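Local coordinates for uncharacterized protein (Ruminococcus gnavus, PDB 4QAN), which is of unknown function but adopts a cystatin-like fold as a divergent member of the NTF2-like superfamily and binds magnesium, at residues I109-K123 with S142-Y155. Residues are numbered along the deposited sequence; the frame is centred on the assembly and turned at random.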
loop_
_atom_site.group_PDB
_atom_site.type_symbol
_atom_site.label_atom_id
_atom_site.label_comp_id
_atom_site.label_asym_id
_atom_site.label_seq_id
_atom_site.Cartn_x
_atom_site.Cartn_y
_atom_site.Cartn_z
ATOM N N ILE A 109 3.538 -12.919 19.466
ATOM C CA ILE A 109 3.294 -12.759 20.891
ATOM C C ILE A 109 2.086 -13.612 21.247
ATOM O O ILE A 109 0.947 -13.215 20.982
ATOM C CB ILE A 109 2.999 -11.305 21.269
ATOM C CG1 ILE A 109 4.126 -10.398 20.782
ATOM C CG2 ILE A 109 2.810 -11.181 22.776
ATOM C CD1 ILE A 109 3.795 -8.920 20.843
ATOM N N PRO A 110 2.329 -14.794 21.840
ATOM C CA PRO A 110 1.212 -15.672 22.175
ATOM C C PRO A 110 0.381 -15.071 23.313
ATOM O O PRO A 110 0.951 -14.469 24.241
ATOM C CB PRO A 110 1.909 -16.967 22.612
ATOM C CG PRO A 110 3.220 -16.514 23.171
ATOM C CD PRO A 110 3.609 -15.289 22.385
ATOM N N GLU A 111 -0.944 -15.224 23.233
ATOM C CA GLU A 111 -1.862 -14.649 24.221
ATOM C C GLU A 111 -1.650 -13.141 24.307
ATOM O O GLU A 111 -1.472 -12.591 25.393
ATOM C CB GLU A 111 -1.656 -15.276 25.606
ATOM C CG GLU A 111 -1.717 -16.794 25.648
ATOM C CD GLU A 111 -1.522 -17.334 27.059
ATOM O OE1 GLU A 111 -0.469 -17.051 27.677
ATOM O OE2 GLU A 111 -2.425 -18.042 27.554
ATOM N N ILE A 112 -1.640 -12.480 23.149
ATOM C CA ILE A 112 -1.521 -11.020 23.096
ATOM C C ILE A 112 -2.765 -10.374 23.728
ATOM O O ILE A 112 -2.711 -9.249 24.204
ATOM C CB ILE A 112 -1.230 -10.503 21.656
ATOM C CG1 ILE A 112 -1.049 -8.982 21.654
ATOM C CG2 ILE A 112 -2.319 -10.902 20.656
ATOM C CD1 ILE A 112 -0.190 -8.478 20.520
ATOM N N GLU A 113 -3.863 -11.124 23.772
ATOM C CA GLU A 113 -5.092 -10.716 24.467
ATOM C C GLU A 113 -4.875 -10.369 25.943
ATOM O O GLU A 113 -5.525 -9.461 26.476
ATOM C CB GLU A 113 -6.152 -11.825 24.372
ATOM C CG GLU A 113 -6.767 -12.000 22.984
ATOM C CD GLU A 113 -5.855 -12.702 21.981
ATOM O OE1 GLU A 113 -4.868 -13.352 22.406
ATOM O OE2 GLU A 113 -6.132 -12.602 20.759
ATOM N N THR A 114 -3.966 -11.086 26.599
ATOM C CA THR A 114 -3.728 -10.920 28.039
ATOM C C THR A 114 -2.626 -9.895 28.370
ATOM O O THR A 114 -2.001 -9.969 29.431
ATOM C CB THR A 114 -3.358 -12.275 28.675
ATOM O OG1 THR A 114 -2.159 -12.778 28.065
ATOM C CG2 THR A 114 -4.494 -13.281 28.484
ATOM N N LEU A 115 -2.431 -8.921 27.481
ATOM C CA LEU A 115 -1.270 -8.028 27.509
ATOM C C LEU A 115 -1.311 -6.981 28.636
ATOM O O LEU A 115 -2.329 -6.329 28.850
ATOM C CB LEU A 115 -1.151 -7.346 26.141
ATOM C CG LEU A 115 -0.183 -6.189 25.881
ATOM C CD1 LEU A 115 0.158 -6.166 24.398
ATOM C CD2 LEU A 115 -0.746 -4.838 26.319
ATOM N N GLU A 116 -0.191 -6.824 29.340
ATOM C CA GLU A 116 -0.052 -5.801 30.370
ATOM C C GLU A 116 1.151 -4.920 30.053
ATOM O O GLU A 116 2.235 -5.429 29.792
ATOM C CB GLU A 116 0.164 -6.440 31.745
ATOM C CG GLU A 116 -1.056 -7.096 32.363
ATOM C CD GLU A 116 -0.763 -7.678 33.741
ATOM O OE1 GLU A 116 -0.347 -6.921 34.649
ATOM O OE2 GLU A 116 -0.948 -8.900 33.919
ATOM N N VAL A 117 0.966 -3.606 30.127
ATOM C CA VAL A 117 2.030 -2.648 29.823
ATOM C C VAL A 117 2.896 -2.363 31.047
ATOM O O VAL A 117 2.479 -1.661 31.966
ATOM C CB VAL A 117 1.448 -1.324 29.286
ATOM C CG1 VAL A 117 2.568 -0.362 28.909
ATOM C CG2 VAL A 117 0.546 -1.598 28.087
ATOM N N LEU A 118 4.116 -2.890 31.044
ATOM C CA LEU A 118 5.018 -2.751 32.192
ATOM C C LEU A 118 5.744 -1.413 32.161
ATOM O O LEU A 118 5.837 -0.722 33.175
ATOM C CB LEU A 118 6.040 -3.884 32.211
ATOM C CG LEU A 118 5.469 -5.298 32.095
ATOM C CD1 LEU A 118 6.604 -6.310 32.055
ATOM C CD2 LEU A 118 4.499 -5.611 33.223
ATOM N N GLU A 119 6.266 -1.059 30.991
ATOM C CA GLU A 119 6.966 0.203 30.808
ATOM C C GLU A 119 7.036 0.588 29.338
ATOM O O GLU A 119 7.043 -0.267 28.455
ATOM C CB GLU A 119 8.378 0.102 31.388
ATOM C CG GLU A 119 9.285 1.286 31.085
ATOM C CD GLU A 119 10.556 1.279 31.909
ATOM O OE1 GLU A 119 10.844 0.253 32.566
ATOM O OE2 GLU A 119 11.268 2.304 31.896
ATOM N N ILE A 120 7.079 1.892 29.097
ATOM C CA ILE A 120 7.348 2.448 27.782
ATOM C C ILE A 120 8.545 3.366 27.963
ATOM O O ILE A 120 8.455 4.350 28.695
ATOM C CB ILE A 120 6.141 3.258 27.261
ATOM C CG1 ILE A 120 4.952 2.332 27.010
ATOM C CG2 ILE A 120 6.493 3.999 25.979
ATOM C CD1 ILE A 120 3.654 3.064 26.748
ATOM N N ALA A 121 9.662 3.045 27.313
ATOM C CA ALA A 121 10.898 3.815 27.478
ATOM C C ALA A 121 11.324 4.470 26.170
ATOM O O ALA A 121 11.220 3.857 25.118
ATOM C CB ALA A 121 12.005 2.915 28.003
ATOM N N GLU A 122 11.806 5.710 26.246
ATOM C CA GLU A 122 12.298 6.433 25.071
ATOM C C GLU A 122 13.740 6.054 24.778
ATOM O O GLU A 122 14.625 6.401 25.540
ATOM C CB GLU A 122 12.208 7.953 25.274
ATOM C CG GLU A 122 10.796 8.519 25.167
ATOM C CD GLU A 122 10.760 10.038 25.080
ATOM O OE1 GLU A 122 11.620 10.634 24.389
ATOM O OE2 GLU A 122 9.853 10.638 25.694
ATOM N N LYS A 123 13.975 5.359 23.668
ATOM C CA LYS A 123 15.331 4.940 23.288
ATOM C C LYS A 123 16.255 6.157 23.126
ATOM O O LYS A 123 15.810 7.220 22.698
ATOM C CB LYS A 123 15.294 4.114 21.997
ATOM C CG LYS A 123 16.246 2.935 21.994
ATOM C CD LYS A 123 16.099 2.096 20.738
ATOM C CE LYS A 123 16.839 2.726 19.573
ATOM N NZ LYS A 123 16.739 1.904 18.338
ATOM N N SER A 142 10.308 9.523 17.460
ATOM C CA SER A 142 10.666 8.988 18.774
ATOM C C SER A 142 10.647 7.464 18.730
ATOM O O SER A 142 9.600 6.863 18.497
ATOM C CB SER A 142 9.705 9.501 19.835
ATOM O OG SER A 142 9.906 8.803 21.042
ATOM N N GLU A 143 11.816 6.854 18.925
ATOM C CA GLU A 143 11.949 5.399 18.945
ATOM C C GLU A 143 11.746 4.906 20.366
ATOM O O GLU A 143 12.518 5.252 21.254
ATOM C CB GLU A 143 13.323 4.967 18.436
ATOM C CG GLU A 143 13.415 4.846 16.924
ATOM C CD GLU A 143 14.779 4.352 16.473
ATOM O OE1 GLU A 143 15.779 5.020 16.817
ATOM O OE2 GLU A 143 14.854 3.304 15.783
ATOM N N LEU A 144 10.701 4.110 20.574
ATOM C CA LEU A 144 10.340 3.647 21.906
ATOM C C LEU A 144 10.547 2.160 22.057
ATOM O O LEU A 144 10.275 1.387 21.140
ATOM C CB LEU A 144 8.884 3.991 22.240
ATOM C CG LEU A 144 8.588 5.494 22.330
ATOM C CD1 LEU A 144 7.996 6.002 21.026
ATOM C CD2 LEU A 144 7.656 5.812 23.488
ATOM N N GLU A 145 11.063 1.783 23.223
ATOM C CA GLU A 145 11.131 0.402 23.651
ATOM C C GLU A 145 9.946 0.165 24.570
ATOM O O GLU A 145 9.722 0.936 25.507
ATOM C CB GLU A 145 12.420 0.145 24.427
ATOM C CG GLU A 145 13.702 0.468 23.675
ATOM C CD GLU A 145 14.937 0.189 24.513
ATOM O OE1 GLU A 145 14.813 0.088 25.754
ATOM O OE2 GLU A 145 16.036 0.067 23.933
ATOM N N ILE A 146 9.200 -0.904 24.318
ATOM C CA ILE A 146 7.979 -1.172 25.068
ATOM C C ILE A 146 8.081 -2.539 25.733
ATOM O O ILE A 146 8.314 -3.539 25.066
ATOM C CB ILE A 146 6.752 -1.114 24.140
ATOM C CG1 ILE A 146 6.708 0.230 23.407
ATOM C CG2 ILE A 146 5.455 -1.331 24.907
ATOM C CD1 ILE A 146 5.884 0.192 22.146
ATOM N N TYR A 147 7.916 -2.567 27.051
ATOM C CA TYR A 147 7.960 -3.812 27.807
ATOM C C TYR A 147 6.544 -4.208 28.197
ATOM O O TYR A 147 5.856 -3.478 28.911
ATOM C CB TYR A 147 8.857 -3.664 29.049
ATOM C CG TYR A 147 10.292 -3.332 28.692
ATOM C CD1 TYR A 147 11.219 -4.340 28.448
ATOM C CD2 TYR A 147 10.712 -2.009 28.560
ATOM C CE1 TYR A 147 12.530 -4.041 28.101
ATOM C CE2 TYR A 147 12.020 -1.698 28.211
ATOM C CZ TYR A 147 12.927 -2.719 27.982
ATOM O OH TYR A 147 14.228 -2.430 27.632
ATOM N N VAL A 148 6.112 -5.364 27.714
ATOM C CA VAL A 148 4.790 -5.884 28.030
ATOM C C VAL A 148 4.890 -7.269 28.652
ATOM O O VAL A 148 5.959 -7.872 28.656
ATOM C CB VAL A 148 3.892 -5.944 26.779
ATOM C CG1 VAL A 148 3.783 -4.560 26.149
ATOM C CG2 VAL A 148 4.408 -6.968 25.770
ATOM N N LYS A 149 3.764 -7.761 29.165
ATOM C CA LYS A 149 3.696 -9.062 29.825
ATOM C C LYS A 149 2.478 -9.858 29.359
ATOM O O LYS A 149 1.369 -9.321 29.315
ATOM C CB LYS A 149 3.635 -8.863 31.336
ATOM C CG LYS A 149 3.314 -10.125 32.115
ATOM C CD LYS A 149 3.234 -9.839 33.599
ATOM C CE LYS A 149 2.827 -11.079 34.371
ATOM N NZ LYS A 149 2.700 -10.780 35.820
ATOM N N CYS A 150 2.690 -11.133 29.015
ATOM C CA CYS A 150 1.600 -12.033 28.616
ATOM C C CYS A 150 1.715 -13.376 29.331
ATOM O O CYS A 150 2.434 -14.265 28.881
ATOM C CB CYS A 150 1.597 -12.243 27.105
ATOM S SG CYS A 150 1.487 -10.700 26.168
ATOM N N GLY A 151 0.994 -13.511 30.444
ATOM C CA GLY A 151 1.050 -14.710 31.280
ATOM C C GLY A 151 2.241 -14.641 32.214
ATOM O O GLY A 151 2.334 -13.739 33.046
ATOM N N GLU A 152 3.151 -15.599 32.085
ATOM C CA GLU A 152 4.429 -15.542 32.795
ATOM C C GLU A 152 5.479 -14.842 31.926
ATOM O O GLU A 152 6.547 -14.471 32.419
ATOM C CB GLU A 152 4.912 -16.950 33.170
ATOM C CG GLU A 152 3.837 -17.856 33.754
ATOM C CD GLU A 152 2.977 -17.149 34.783
ATOM O OE1 GLU A 152 3.473 -16.884 35.896
ATOM O OE2 GLU A 152 1.804 -16.852 34.467
ATOM N N GLN A 153 5.155 -14.649 30.643
ATOM C CA GLN A 153 6.095 -14.116 29.648
ATOM C C GLN A 153 6.198 -12.593 29.708
ATOM O O GLN A 153 5.208 -11.906 29.946
ATOM C CB GLN A 153 5.676 -14.516 28.219
ATOM C CG GLN A 153 5.219 -15.959 28.029
ATOM C CD GLN A 153 6.177 -16.966 28.631
ATOM O OE1 GLN A 153 6.140 -17.230 29.835
ATOM N NE2 GLN A 153 7.031 -17.546 27.794
ATOM N N SER A 154 7.405 -12.081 29.482
ATOM C CA SER A 154 7.637 -10.655 29.279
ATOM C C SER A 154 8.287 -10.478 27.903
ATOM O O SER A 154 9.161 -11.259 27.532
ATOM C CB SER A 154 8.544 -10.103 30.383
ATOM O OG SER A 154 8.681 -8.695 30.293
ATOM N N TYR A 155 7.851 -9.477 27.139
ATOM C CA TYR A 155 8.458 -9.187 25.824
ATOM C C TYR A 155 8.825 -7.709 25.690
ATOM O O TYR A 155 8.228 -6.852 26.348
ATOM C CB TYR A 155 7.516 -9.584 24.676
ATOM C CG TYR A 155 6.965 -10.989 24.764
ATOM C CD1 TYR A 155 5.769 -11.243 25.428
ATOM C CD2 TYR A 155 7.635 -12.060 24.186
ATOM C CE1 TYR A 155 5.255 -12.524 25.515
ATOM C CE2 TYR A 155 7.130 -13.346 24.268
ATOM C CZ TYR A 155 5.939 -13.571 24.931
ATOM O OH TYR A 155 5.426 -14.842 25.018
#
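The Tyr155 ring meets Ile109 CG2 and Pro110 obliquely, its OH 3.2 Å from Pro110 CD, while Cys150 CB lies in its plane at the edge. The Tyr147 ring has Glu119 O at its edge, near the ring plane. Strands 116-122 and 140-150 pair antiparallel, and a classic beta bulge interrupts the ladder: Leu118 N and Glu119 N both donate to Tyr147 O, the second on a lone pair and straighter (164° at the hydrogen). At the bulge, Leu118 puts CD1 3.6 Å from Ser154 OG and CD2 against Lys149 CB. Beyond it, Ile120 CG2 presses tightly on Leu144 CD2, at 3.3 Å. Lys123 runs across Glu145, its CG 3.5 Å from Glu145 OE2; a bend at chi3 (80°) then takes NZ to a weak salt bridge with Glu143 OE2. Near the Cys150-Gln153 type II' turn, Cys150 SG packs 3.7 Å from Ile109 CG2, at the exit of helix 87-108. In the antiparallel sheet strand 153-164 follows on from 140-150, and Leu118 also bonds through its backbone to Lys196. Helix 27-39 covers the face bearing Val117, Ile120 and Ile146, an arrangement consistent with the cystatin-like fold, and helix 126-135 touches Glu143.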